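Local coordinates for protein 16S rRNA methylase (Uncultured bacterium, PDB 7JLZ) that probably transfers a methyl group to N1 of one adenine in the 16S rRNA of the 30S ribosomal subunit, conferring aminoglycoside resistance, at residues A43-I54 and E71-S82; V27-Y38 and T93-W103. One frame throughout, in Å; residues are numbered along the deposited sequence. Where two conformers were deposited one is given.

Contact 1: A43-I54 and E71-S82; sequences AKENSGTLFIGI and ENITNAIYILGS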
loop_
_atom_site.group_PDB
_atom_site.type_symbol
_atom_site.label_atom_id
_atom_site.label_comp_id
_atom_site.label_asym_id
_atom_site.label_seq_id
_atom_site.Cartn_x
_atom_site.Cartn_y
_atom_site.Cartn_z
ATOM N N ALA A 43 1.543 -7.738 10.138
ATOM C CA ALA A 43 1.412 -9.193 10.213
ATOM C C ALA A 43 1.545 -9.702 11.645
ATOM O O ALA A 43 0.764 -10.549 12.093
ATOM C CB ALA A 43 2.452 -9.861 9.314
ATOM N N LYS A 44 2.537 -9.192 12.383
ATOM C CA LYS A 44 2.712 -9.610 13.774
ATOM C C LYS A 44 1.484 -9.305 14.617
ATOM O O LYS A 44 1.192 -10.033 15.568
ATOM C CB LYS A 44 3.934 -8.922 14.378
ATOM C CG LYS A 44 5.262 -9.502 13.952
ATOM C CD LYS A 44 6.386 -8.615 14.456
ATOM C CE LYS A 44 6.409 -8.550 15.965
ATOM N NZ LYS A 44 7.119 -9.721 16.542
ATOM N N GLU A 45 0.768 -8.229 14.298
ATOM C CA GLU A 45 -0.371 -7.786 15.088
ATOM C C GLU A 45 -1.686 -8.436 14.684
ATOM O O GLU A 45 -2.634 -8.412 15.477
ATOM C CB GLU A 45 -0.511 -6.265 14.982
ATOM C CG GLU A 45 0.637 -5.512 15.612
ATOM C CD GLU A 45 0.811 -5.859 17.080
ATOM O OE1 GLU A 45 1.844 -6.467 17.437
ATOM O OE2 GLU A 45 -0.097 -5.538 17.873
ATOM N N ASN A 46 -1.777 -9.003 13.479
ATOM C CA ASN A 46 -3.033 -9.575 12.973
ATOM C C ASN A 46 -2.712 -10.911 12.303
ATOM O O ASN A 46 -2.517 -10.972 11.086
ATOM C CB ASN A 46 -3.730 -8.623 12.008
ATOM C CG ASN A 46 -3.887 -7.225 12.570
ATOM O OD1 ASN A 46 -4.887 -6.913 13.220
ATOM N ND2 ASN A 46 -2.900 -6.367 12.312
ATOM N N SER A 47 -2.682 -11.983 13.100
ATOM C CA SER A 47 -2.288 -13.286 12.572
ATOM C C SER A 47 -3.319 -13.865 11.611
ATOM O O SER A 47 -2.995 -14.796 10.869
ATOM C CB SER A 47 -2.040 -14.268 13.718
ATOM O OG SER A 47 -3.252 -14.586 14.382
ATOM N N GLY A 48 -4.550 -13.344 11.614
ATOM C CA GLY A 48 -5.594 -13.816 10.726
ATOM C C GLY A 48 -5.608 -13.199 9.344
ATOM O O GLY A 48 -6.368 -13.642 8.479
ATOM N N THR A 49 -4.786 -12.186 9.110
ATOM C CA THR A 49 -4.734 -11.486 7.835
ATOM C C THR A 49 -3.402 -11.763 7.149
ATOM O O THR A 49 -2.350 -11.767 7.796
ATOM C CB THR A 49 -4.925 -9.976 8.048
ATOM O OG1 THR A 49 -6.228 -9.731 8.604
ATOM C CG2 THR A 49 -4.782 -9.222 6.745
ATOM N N LEU A 50 -3.444 -12.005 5.842
ATOM C CA LEU A 50 -2.222 -12.125 5.052
ATOM C C LEU A 50 -1.841 -10.746 4.525
ATOM O O LEU A 50 -2.646 -10.087 3.857
ATOM C CB LEU A 50 -2.417 -13.113 3.901
ATOM C CG LEU A 50 -1.232 -13.293 2.944
ATOM C CD1 LEU A 50 -0.031 -13.904 3.644
ATOM C CD2 LEU A 50 -1.665 -14.161 1.749
ATOM N N PHE A 51 -0.620 -10.308 4.816
ATOM C CA PHE A 51 -0.130 -9.020 4.344
ATOM C C PHE A 51 0.914 -9.230 3.257
ATOM O O PHE A 51 1.883 -9.972 3.454
ATOM C CB PHE A 51 0.463 -8.198 5.499
ATOM C CG PHE A 51 -0.554 -7.824 6.550
ATOM C CD1 PHE A 51 -0.853 -8.698 7.581
ATOM C CD2 PHE A 51 -1.225 -6.607 6.491
ATOM C CE1 PHE A 51 -1.798 -8.374 8.540
ATOM C CE2 PHE A 51 -2.176 -6.275 7.464
ATOM C CZ PHE A 51 -2.460 -7.163 8.482
ATOM N N ILE A 52 0.737 -8.544 2.131
ATOM C CA ILE A 52 1.589 -8.706 0.962
ATOM C C ILE A 52 2.196 -7.360 0.611
ATOM O O ILE A 52 1.472 -6.445 0.207
ATOM C CB ILE A 52 0.797 -9.247 -0.238
ATOM C CG1 ILE A 52 0.067 -10.524 0.173
ATOM C CG2 ILE A 52 1.731 -9.440 -1.418
ATOM C CD1 ILE A 52 -0.782 -11.153 -0.952
ATOM N N GLY A 53 3.518 -7.246 0.714
ATOM C CA GLY A 53 4.223 -6.054 0.258
ATOM C C GLY A 53 4.758 -6.252 -1.151
ATOM O O GLY A 53 5.282 -7.317 -1.477
ATOM N N ILE A 54 4.640 -5.212 -1.983
ATOM C CA ILE A 54 5.120 -5.255 -3.367
ATOM C C ILE A 54 6.005 -4.045 -3.637
ATOM O O ILE A 54 5.543 -2.902 -3.533
ATOM C CB ILE A 54 3.954 -5.287 -4.369
ATOM C CG1 ILE A 54 2.956 -6.381 -3.970
ATOM C CG2 ILE A 54 4.475 -5.532 -5.789
ATOM C CD1 ILE A 54 1.690 -6.393 -4.847
ATOM N N GLU A 71 11.632 -15.086 12.078
ATOM C CA GLU A 71 10.718 -15.003 13.208
ATOM C C GLU A 71 9.422 -15.770 12.982
ATOM O O GLU A 71 8.508 -15.667 13.807
ATOM C CB GLU A 71 10.416 -13.537 13.532
ATOM C CG GLU A 71 11.603 -12.803 14.123
ATOM C CD GLU A 71 11.501 -11.297 13.997
ATOM O OE1 GLU A 71 12.502 -10.665 13.588
ATOM O OE2 GLU A 71 10.424 -10.748 14.308
ATOM N N ASN A 72 9.329 -16.531 11.890
ATOM C CA ASN A 72 8.150 -17.344 11.592
ATOM C C ASN A 72 6.890 -16.485 11.504
ATOM O O ASN A 72 5.818 -16.875 11.971
ATOM C CB ASN A 72 7.978 -18.467 12.621
ATOM C CG ASN A 72 7.331 -19.707 12.029
ATOM O OD1 ASN A 72 7.682 -20.141 10.929
ATOM N ND2 ASN A 72 6.375 -20.279 12.752
ATOM N N ILE A 73 7.023 -15.301 10.914
ATOM C CA ILE A 73 5.862 -14.430 10.649
ATOM C C ILE A 73 5.334 -14.855 9.284
ATOM O O ILE A 73 5.602 -14.243 8.249
ATOM C CB ILE A 73 6.227 -12.944 10.706
ATOM C CG1 ILE A 73 6.997 -12.614 11.989
ATOM C CG2 ILE A 73 4.979 -12.080 10.585
ATOM C CD1 ILE A 73 6.221 -12.866 13.254
ATOM N N THR A 74 4.555 -15.940 9.284
ATOM C CA THR A 74 4.183 -16.604 8.043
ATOM C C THR A 74 3.084 -15.879 7.273
ATOM O O THR A 74 2.847 -16.214 6.106
ATOM C CB THR A 74 3.752 -18.045 8.331
ATOM O OG1 THR A 74 2.836 -18.059 9.430
ATOM C CG2 THR A 74 4.964 -18.900 8.686
ATOM N N ASN A 75 2.417 -14.901 7.883
ATOM C CA ASN A 75 1.397 -14.124 7.194
ATOM C C ASN A 75 1.946 -12.825 6.620
ATOM O O ASN A 75 1.171 -11.899 6.344
ATOM C CB ASN A 75 0.218 -13.844 8.128
ATOM C CG ASN A 75 0.621 -13.073 9.375
ATOM O OD1 ASN A 75 1.718 -13.250 9.916
ATOM N ND2 ASN A 75 -0.275 -12.213 9.842
ATOM N N ALA A 76 3.262 -12.738 6.442
ATOM C CA ALA A 76 3.906 -11.627 5.751
ATOM C C ALA A 76 4.637 -12.194 4.543
ATOM O O ALA A 76 5.459 -13.102 4.688
ATOM C CB ALA A 76 4.871 -10.881 6.678
ATOM N N ILE A 77 4.323 -11.682 3.356
ATOM C CA ILE A 77 4.999 -12.105 2.140
ATOM C C ILE A 77 5.387 -10.867 1.341
ATOM O O ILE A 77 4.709 -9.833 1.391
ATOM C CB ILE A 77 4.121 -13.076 1.320
ATOM C CG1 ILE A 77 4.922 -13.709 0.185
ATOM C CG2 ILE A 77 2.891 -12.381 0.793
ATOM C CD1 ILE A 77 4.097 -14.625 -0.677
ATOM N N TYR A 78 6.512 -10.971 0.625
ATOM C CA TYR A 78 7.138 -9.842 -0.052
ATOM C C TYR A 78 7.426 -10.204 -1.498
ATOM O O TYR A 78 8.076 -11.218 -1.762
ATOM C CB TYR A 78 8.440 -9.437 0.663
ATOM C CG TYR A 78 8.219 -9.125 2.128
ATOM C CD1 TYR A 78 8.193 -10.145 3.088
ATOM C CD2 TYR A 78 8.024 -7.817 2.553
ATOM C CE1 TYR A 78 7.966 -9.865 4.425
ATOM C CE2 TYR A 78 7.814 -7.523 3.900
ATOM C CZ TYR A 78 7.785 -8.555 4.827
ATOM O OH TYR A 78 7.571 -8.283 6.161
ATOM N N ILE A 79 6.959 -9.370 -2.431
ATOM C CA ILE A 79 6.908 -9.717 -3.849
ATOM C C ILE A 79 7.519 -8.602 -4.686
ATOM O O ILE A 79 7.345 -7.415 -4.385
ATOM C CB ILE A 79 5.448 -9.981 -4.289
ATOM C CG1 ILE A 79 4.880 -11.168 -3.515
ATOM C CG2 ILE A 79 5.326 -10.229 -5.807
ATOM C CD1 ILE A 79 3.429 -11.362 -3.751
ATOM N N LEU A 80 8.227 -8.981 -5.747
ATOM C CA LEU A 80 8.730 -7.996 -6.698
ATOM C C LEU A 80 7.594 -7.511 -7.591
ATOM O O LEU A 80 6.852 -8.319 -8.162
ATOM C CB LEU A 80 9.835 -8.585 -7.568
ATOM C CG LEU A 80 11.203 -8.822 -6.972
ATOM C CD1 LEU A 80 12.138 -9.274 -8.083
ATOM C CD2 LEU A 80 11.714 -7.549 -6.297
ATOM N N GLY A 81 7.468 -6.200 -7.730
ATOM C CA GLY A 81 6.439 -5.670 -8.608
ATOM C C GLY A 81 6.472 -4.160 -8.645
ATOM O O GLY A 81 7.127 -3.506 -7.833
ATOM N N SER A 82 5.749 -3.620 -9.619
ATOM C CA SER A 82 5.624 -2.188 -9.848
ATOM C C SER A 82 4.382 -2.010 -10.707
ATOM O O SER A 82 3.794 -2.993 -11.170
ATOM C CB SER A 82 6.854 -1.611 -10.555
ATOM O OG SER A 82 6.906 -2.042 -11.907
HETATM O O HOH W 1 8.906 -12.161 16.097
#

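Contact 2: V27-Y38 and T93-W103; sequences VEVDLGTGDGRY and TADKLTIILPW. With SO4 (sulfate ion), chain E.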
loop_
_atom_site.group_PDB
_atom_site.type_symbol
_atom_site.label_atom_id
_atom_site.label_comp_id
_atom_site.label_asym_id
_atom_site.label_seq_id
_atom_site.Cartn_x
_atom_site.Cartn_y
_atom_site.Cartn_z
ATOM N N VAL A 27 -7.070 -10.689 3.132
ATOM C CA VAL A 27 -5.805 -10.442 2.452
ATOM C C VAL A 27 -5.647 -8.937 2.299
ATOM O O VAL A 27 -6.601 -8.243 1.927
ATOM C CB VAL A 27 -5.746 -11.146 1.084
ATOM C CG1 VAL A 27 -4.472 -10.772 0.333
ATOM C CG2 VAL A 27 -5.852 -12.655 1.261
ATOM N N GLU A 28 -4.459 -8.433 2.627
ATOM C CA GLU A 28 -4.137 -7.025 2.469
ATOM C C GLU A 28 -2.884 -6.885 1.616
ATOM O O GLU A 28 -1.883 -7.571 1.853
ATOM C CB GLU A 28 -3.930 -6.340 3.827
ATOM C CG GLU A 28 -3.474 -4.886 3.668
ATOM C CD GLU A 28 -3.507 -4.110 4.970
ATOM O OE1 GLU A 28 -4.370 -4.407 5.818
ATOM O OE2 GLU A 28 -2.654 -3.198 5.132
ATOM N N VAL A 29 -2.941 -6.011 0.617
ATOM C CA VAL A 29 -1.794 -5.700 -0.229
ATOM C C VAL A 29 -1.303 -4.312 0.149
ATOM O O VAL A 29 -2.103 -3.374 0.226
ATOM C CB VAL A 29 -2.161 -5.771 -1.723
ATOM C CG1 VAL A 29 -1.031 -5.228 -2.584
ATOM C CG2 VAL A 29 -2.539 -7.226 -2.094
ATOM N N ASP A 30 0.009 -4.177 0.348
ATOM C CA ASP A 30 0.626 -2.953 0.868
ATOM C C ASP A 30 1.659 -2.434 -0.125
ATOM O O ASP A 30 2.662 -3.106 -0.389
ATOM C CB ASP A 30 1.281 -3.228 2.221
ATOM C CG ASP A 30 0.277 -3.606 3.264
ATOM O OD1 ASP A 30 -0.713 -2.865 3.393
ATOM O OD2 ASP A 30 0.445 -4.645 3.929
ATOM N N LEU A 31 1.429 -1.233 -0.654
ATOM C CA LEU A 31 2.311 -0.618 -1.633
ATOM C C LEU A 31 2.946 0.618 -1.033
ATOM O O LEU A 31 2.296 1.346 -0.279
ATOM C CB LEU A 31 1.545 -0.203 -2.891
ATOM C CG LEU A 31 0.620 -1.247 -3.494
ATOM C CD1 LEU A 31 -0.036 -0.667 -4.737
ATOM C CD2 LEU A 31 1.442 -2.484 -3.813
ATOM N N GLY A 32 4.202 0.867 -1.387
ATOM C CA GLY A 32 4.866 2.073 -0.927
ATOM C C GLY A 32 5.443 1.995 0.469
ATOM O O GLY A 32 5.645 3.041 1.103
ATOM N N THR A 33 5.702 0.801 0.980
ATOM C CA THR A 33 6.178 0.680 2.358
ATOM C C THR A 33 7.671 0.943 2.500
ATOM O O THR A 33 8.171 0.927 3.632
ATOM C CB THR A 33 5.841 -0.706 2.930
ATOM O OG1 THR A 33 6.583 -1.706 2.232
ATOM C CG2 THR A 33 4.344 -1.014 2.784
ATOM N N GLY A 34 8.395 1.209 1.410
ATOM C CA GLY A 34 9.817 1.495 1.556
ATOM C C GLY A 34 10.633 0.224 1.688
ATOM O O GLY A 34 11.253 -0.230 0.723
ATOM N N ASP A 35 10.646 -0.349 2.897
ATOM C CA ASP A 35 11.397 -1.558 3.191
ATOM C C ASP A 35 10.518 -2.697 3.685
ATOM O O ASP A 35 11.043 -3.702 4.177
ATOM C CB ASP A 35 12.492 -1.282 4.234
ATOM C CG ASP A 35 11.938 -0.697 5.544
ATOM O OD1 ASP A 35 10.707 -0.495 5.670
ATOM O OD2 ASP A 35 12.773 -0.419 6.446
ATOM N N GLY A 36 9.200 -2.581 3.571
ATOM C CA GLY A 36 8.353 -3.642 4.057
ATOM C C GLY A 36 8.103 -3.660 5.553
ATOM O O GLY A 36 7.428 -4.582 6.031
ATOM N N ARG A 37 8.612 -2.675 6.312
ATOM C CA ARG A 37 8.361 -2.638 7.753
ATOM C C ARG A 37 6.872 -2.732 8.066
ATOM O O ARG A 37 6.461 -3.475 8.969
ATOM C CB ARG A 37 8.956 -1.357 8.348
ATOM C CG ARG A 37 8.579 -1.090 9.805
ATOM C CD ARG A 37 9.001 0.319 10.207
ATOM N NE ARG A 37 8.553 0.702 11.550
ATOM C CZ ARG A 37 9.263 0.527 12.663
ATOM N NH1 ARG A 37 10.458 -0.052 12.612
ATOM N NH2 ARG A 37 8.777 0.916 13.830
ATOM N N TYR A 38 6.049 -2.001 7.310
ATOM C CA TYR A 38 4.607 -1.976 7.538
ATOM C C TYR A 38 4.008 -3.371 7.443
ATOM O O TYR A 38 3.127 -3.739 8.234
ATOM C CB TYR A 38 3.964 -1.046 6.513
ATOM C CG TYR A 38 2.491 -0.725 6.721
ATOM C CD1 TYR A 38 2.111 0.273 7.603
ATOM C CD2 TYR A 38 1.500 -1.379 6.004
ATOM C CE1 TYR A 38 0.802 0.603 7.793
ATOM C CE2 TYR A 38 0.161 -1.054 6.187
ATOM C CZ TYR A 38 -0.176 -0.060 7.087
ATOM O OH TYR A 38 -1.489 0.282 7.289
ATOM N N THR A 93 -7.414 -9.968 -5.556
ATOM C CA THR A 93 -7.160 -10.777 -4.364
ATOM C C THR A 93 -7.298 -10.034 -3.042
ATOM O O THR A 93 -7.380 -10.692 -2.000
ATOM C CB THR A 93 -5.749 -11.400 -4.402
ATOM O OG1 THR A 93 -4.752 -10.374 -4.307
ATOM C CG2 THR A 93 -5.534 -12.216 -5.679
ATOM N N ALA A 94 -7.304 -8.704 -3.039
ATOM C CA ALA A 94 -7.128 -7.934 -1.812
ATOM C C ALA A 94 -8.465 -7.513 -1.212
ATOM O O ALA A 94 -9.277 -6.869 -1.879
ATOM C CB ALA A 94 -6.281 -6.690 -2.069
ATOM N N ASP A 95 -8.665 -7.850 0.064
ATOM C CA ASP A 95 -9.755 -7.250 0.827
ATOM C C ASP A 95 -9.428 -5.814 1.211
ATOM O O ASP A 95 -10.337 -4.988 1.382
ATOM C CB ASP A 95 -10.033 -8.083 2.078
ATOM C CG ASP A 95 -10.443 -9.506 1.750
ATOM O OD1 ASP A 95 -11.565 -9.697 1.223
ATOM O OD2 ASP A 95 -9.633 -10.426 1.999
ATOM N N LYS A 96 -8.145 -5.503 1.359
ATOM C CA LYS A 96 -7.708 -4.145 1.640
ATOM C C LYS A 96 -6.427 -3.869 0.875
ATOM O O LYS A 96 -5.544 -4.725 0.802
ATOM C CB LYS A 96 -7.480 -3.903 3.132
ATOM C CG LYS A 96 -7.131 -2.438 3.423
ATOM C CD LYS A 96 -6.787 -2.166 4.869
ATOM C CE LYS A 96 -6.541 -0.672 5.066
ATOM N NZ LYS A 96 -6.166 -0.339 6.467
ATOM N N LEU A 97 -6.339 -2.662 0.317
ATOM C CA LEU A 97 -5.171 -2.178 -0.403
ATOM C C LEU A 97 -4.731 -0.896 0.280
ATOM O O LEU A 97 -5.497 0.068 0.334
ATOM C CB LEU A 97 -5.496 -1.910 -1.876
ATOM C CG LEU A 97 -4.401 -1.265 -2.716
ATOM C CD1 LEU A 97 -3.155 -2.136 -2.772
ATOM C CD2 LEU A 97 -4.944 -1.005 -4.130
ATOM N N THR A 98 -3.520 -0.892 0.817
ATOM C CA THR A 98 -2.963 0.310 1.429
ATOM C C THR A 98 -1.834 0.834 0.551
ATOM O O THR A 98 -0.930 0.080 0.170
ATOM C CB THR A 98 -2.498 0.028 2.861
ATOM O OG1 THR A 98 -3.641 -0.360 3.641
ATOM C CG2 THR A 98 -1.856 1.284 3.508
ATOM N N ILE A 99 -1.904 2.125 0.215
ATOM C CA ILE A 99 -0.976 2.761 -0.703
ATOM C C ILE A 99 -0.324 3.920 0.041
ATOM O O ILE A 99 -0.979 4.932 0.308
ATOM C CB ILE A 99 -1.671 3.268 -1.973
ATOM C CG1 ILE A 99 -2.476 2.152 -2.657
ATOM C CG2 ILE A 99 -0.633 3.826 -2.924
ATOM C CD1 ILE A 99 -3.351 2.653 -3.800
ATOM N N ILE A 100 0.952 3.776 0.394
ATOM C CA ILE A 100 1.700 4.847 1.039
ATOM C C ILE A 100 2.503 5.518 -0.067
ATOM O O ILE A 100 3.585 5.050 -0.449
ATOM C CB ILE A 100 2.580 4.327 2.176
ATOM C CG1 ILE A 100 1.721 3.507 3.144
ATOM C CG2 ILE A 100 3.285 5.502 2.883
ATOM C CD1 ILE A 100 2.507 2.714 4.165
ATOM N N LEU A 101 1.974 6.620 -0.595
ATOM C CA LEU A 101 2.591 7.238 -1.754
ATOM C C LEU A 101 3.963 7.808 -1.379
ATOM O O LEU A 101 4.217 8.129 -0.215
ATOM C CB LEU A 101 1.679 8.323 -2.331
ATOM C CG LEU A 101 0.463 7.771 -3.093
ATOM C CD1 LEU A 101 -0.410 8.905 -3.593
ATOM C CD2 LEU A 101 0.899 6.908 -4.254
ATOM N N PRO A 102 4.889 7.895 -2.340
ATOM C CA PRO A 102 4.754 7.452 -3.729
ATOM C C PRO A 102 5.009 5.966 -3.922
ATOM O O PRO A 102 5.663 5.315 -3.102
ATOM C CB PRO A 102 5.821 8.271 -4.447
ATOM C CG PRO A 102 6.896 8.424 -3.418
ATOM C CD PRO A 102 6.170 8.599 -2.113
ATOM N N TRP A 103 4.463 5.422 -5.012
ATOM C CA TRP A 103 4.787 4.071 -5.457
ATOM C C TRP A 103 4.954 4.178 -6.968
ATOM O O TRP A 103 4.077 3.801 -7.742
ATOM C CB TRP A 103 3.714 3.059 -5.055
ATOM C CG TRP A 103 4.146 1.615 -5.177
ATOM C CD1 TRP A 103 5.119 0.986 -4.444
ATOM C CD2 TRP A 103 3.615 0.619 -6.069
ATOM N NE1 TRP A 103 5.217 -0.335 -4.823
ATOM C CE2 TRP A 103 4.313 -0.580 -5.822
ATOM C CE3 TRP A 103 2.624 0.628 -7.056
ATOM C CZ2 TRP A 103 4.045 -1.758 -6.512
ATOM C CZ3 TRP A 103 2.359 -0.545 -7.743
ATOM C CH2 TRP A 103 3.068 -1.718 -7.467
HETATM S S SO4 E . 11.474 1.772 16.252
HETATM O O1 SO4 E . 11.469 1.306 17.614
HETATM O O2 SO4 E . 12.634 2.596 16.030
HETATM O O3 SO4 E . 10.291 2.550 16.013
HETATM O O4 SO4 E . 11.507 0.638 15.366
HETATM O O HOH W 2 -3.457 -1.122 6.299
#

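Contact 1: A43-I54 and E71-S82
The Phe-51 ring has the backbone oxygens of Asn-75 and Asn-46 at its edge, both close to the ring plane, while Thr-49 CG2 lies over one face, 3.5 Å above the plane and offset toward the rim. The second flat group, the Asn-75 amide, reaches into the turn that links helix 37-45 to the next strand. ND2 donates to Thr-49 O at 2.9 Å and to Ala-43 O at 3.0 Å, and both acceptors lie near the amide plane, so the two N-H bonds fix the rotation of the group. Its chi1 of 59° tucks CG between the backbone N and the carbonyl carbon, which swings the amide across to the carbonyls of segment 43-54. Ala-43 O is gripped twice, by ND2 from one side of its carbonyl plane and by Asn-46 N from the other. The Asn-75 carbonyl then receives Phe-51 N at 2.8 Å, a nearly straight bond that starts the parallel ladder of strands 49-55 and 76-80. Helix 58-70 connects these strands in a beta-alpha-beta unit at one edge of the Rossmann-like methyltransferase sheet. Further bonds run from Ile-77 N to Phe-51 O, Gly-53 N to Ile-77 O and Ile-79 N to Gly-53 O. On the face bearing the isoleucines, the CG2 branch of Ile-52, anti to the backbone N, meets Ile-79 CD1 at 3.5 Å. Farther on, Ile-54 CG2 presses on Gly-81 CA at 3.4 Å, a tight fit that leaves no room for a side chain there. At the other end Ala-43 CB packs on Ile-73 CG2 and Ala-76 CB, and Lys-44 CG passes across Ile-73 CD1 at 3.6 Å. One water accepts a weak bond from Lys-44 NZ and donates to Glu-71 OE2, which Tyr-40 also binds.

Contact 2: V27-Y38 and T93-W103
Strands 26-31 and 94-100 are the central parallel pair of the Rossmann-like methyltransferase sheet, and the first runs into the glycine-rich loop that, in related enzymes, holds S-adenosylmethionine. Val-29 and Leu-31 each donate and accept across the pair; Leu-31 N meets Thr-98 O at 2.8 Å, almost straight. The ladder begins at a corner in the chain, where Asp-95 OD2 takes Val-27 N at 2.8 Å with its anti lone pair and Val-27 O accepts from Lys-96 N. On the apolar face Leu-97 CD1 slots against Val-29 CG1 and Leu-31 CG, and the side chain of Leu-31 lies over the Trp-103 indole. Leu-31 CB sits 3.8 Å from the centroid of the five-membered ring, nearly on its normal, in a CH-pi contact, while CD1 and CD2 extend over the six-membered ring. The indole NE1 is tied to Ile-54 O, which helps to set its position. Gly-32, at positive phi, follows directly and brings its CA to 3.3 Å from Ile-100 O in a CA-H...O contact. The opposite face is polar. Glu-28, fully extended with CG anti to its N (chi1 175°), runs alongside Lys-96 and puts OE2 2.6 Å from Asp-30 OD1. A polar cluster forms here around one water, which accepts from Lys-96 NZ at 2.8 Å, donates to Glu-28 OE2 and hydrogen-bonds to Thr-98 OG1 and Tyr-38 OH; Glu-132 makes a salt bridge with the same lysine. The Tyr-38 ring has Ile-100 CD1 over one face. Past the loop, Asp-35 OD1 accepts from Arg-37 N in an Asx turn at the helix start. The Arg-37 guanidinium meets a sulfate edge-on, with NH1 and NH2 both donating to sulfate O4, NH1 at 3.0 Å.

How the contacts relate
After an N-terminal hairpin (2-5, 8-11) and helix 14-21, the chain lays down strand 26-31, the first strand of the large sheet, passes through the glycine-rich loop into helix 37-45 and enters strand 49-55. Helix 58-70 then carries it back to strand 76-80, where contact 1 closes the shorter loop. Only when strand 94-100 returns to the other side of strand 26-31 does contact 2 close the longer one, so contact 1 is nested within contact 2. The four strands stand in the order 76-80, 49-55, 26-31, 94-100, with strand 26-31 bonded through Glu-28 and Asp-30 to Leu-50 and Ile-52. Together the contacts join the sheet's edge to its centre, and Trp-103 packs near Ser-82.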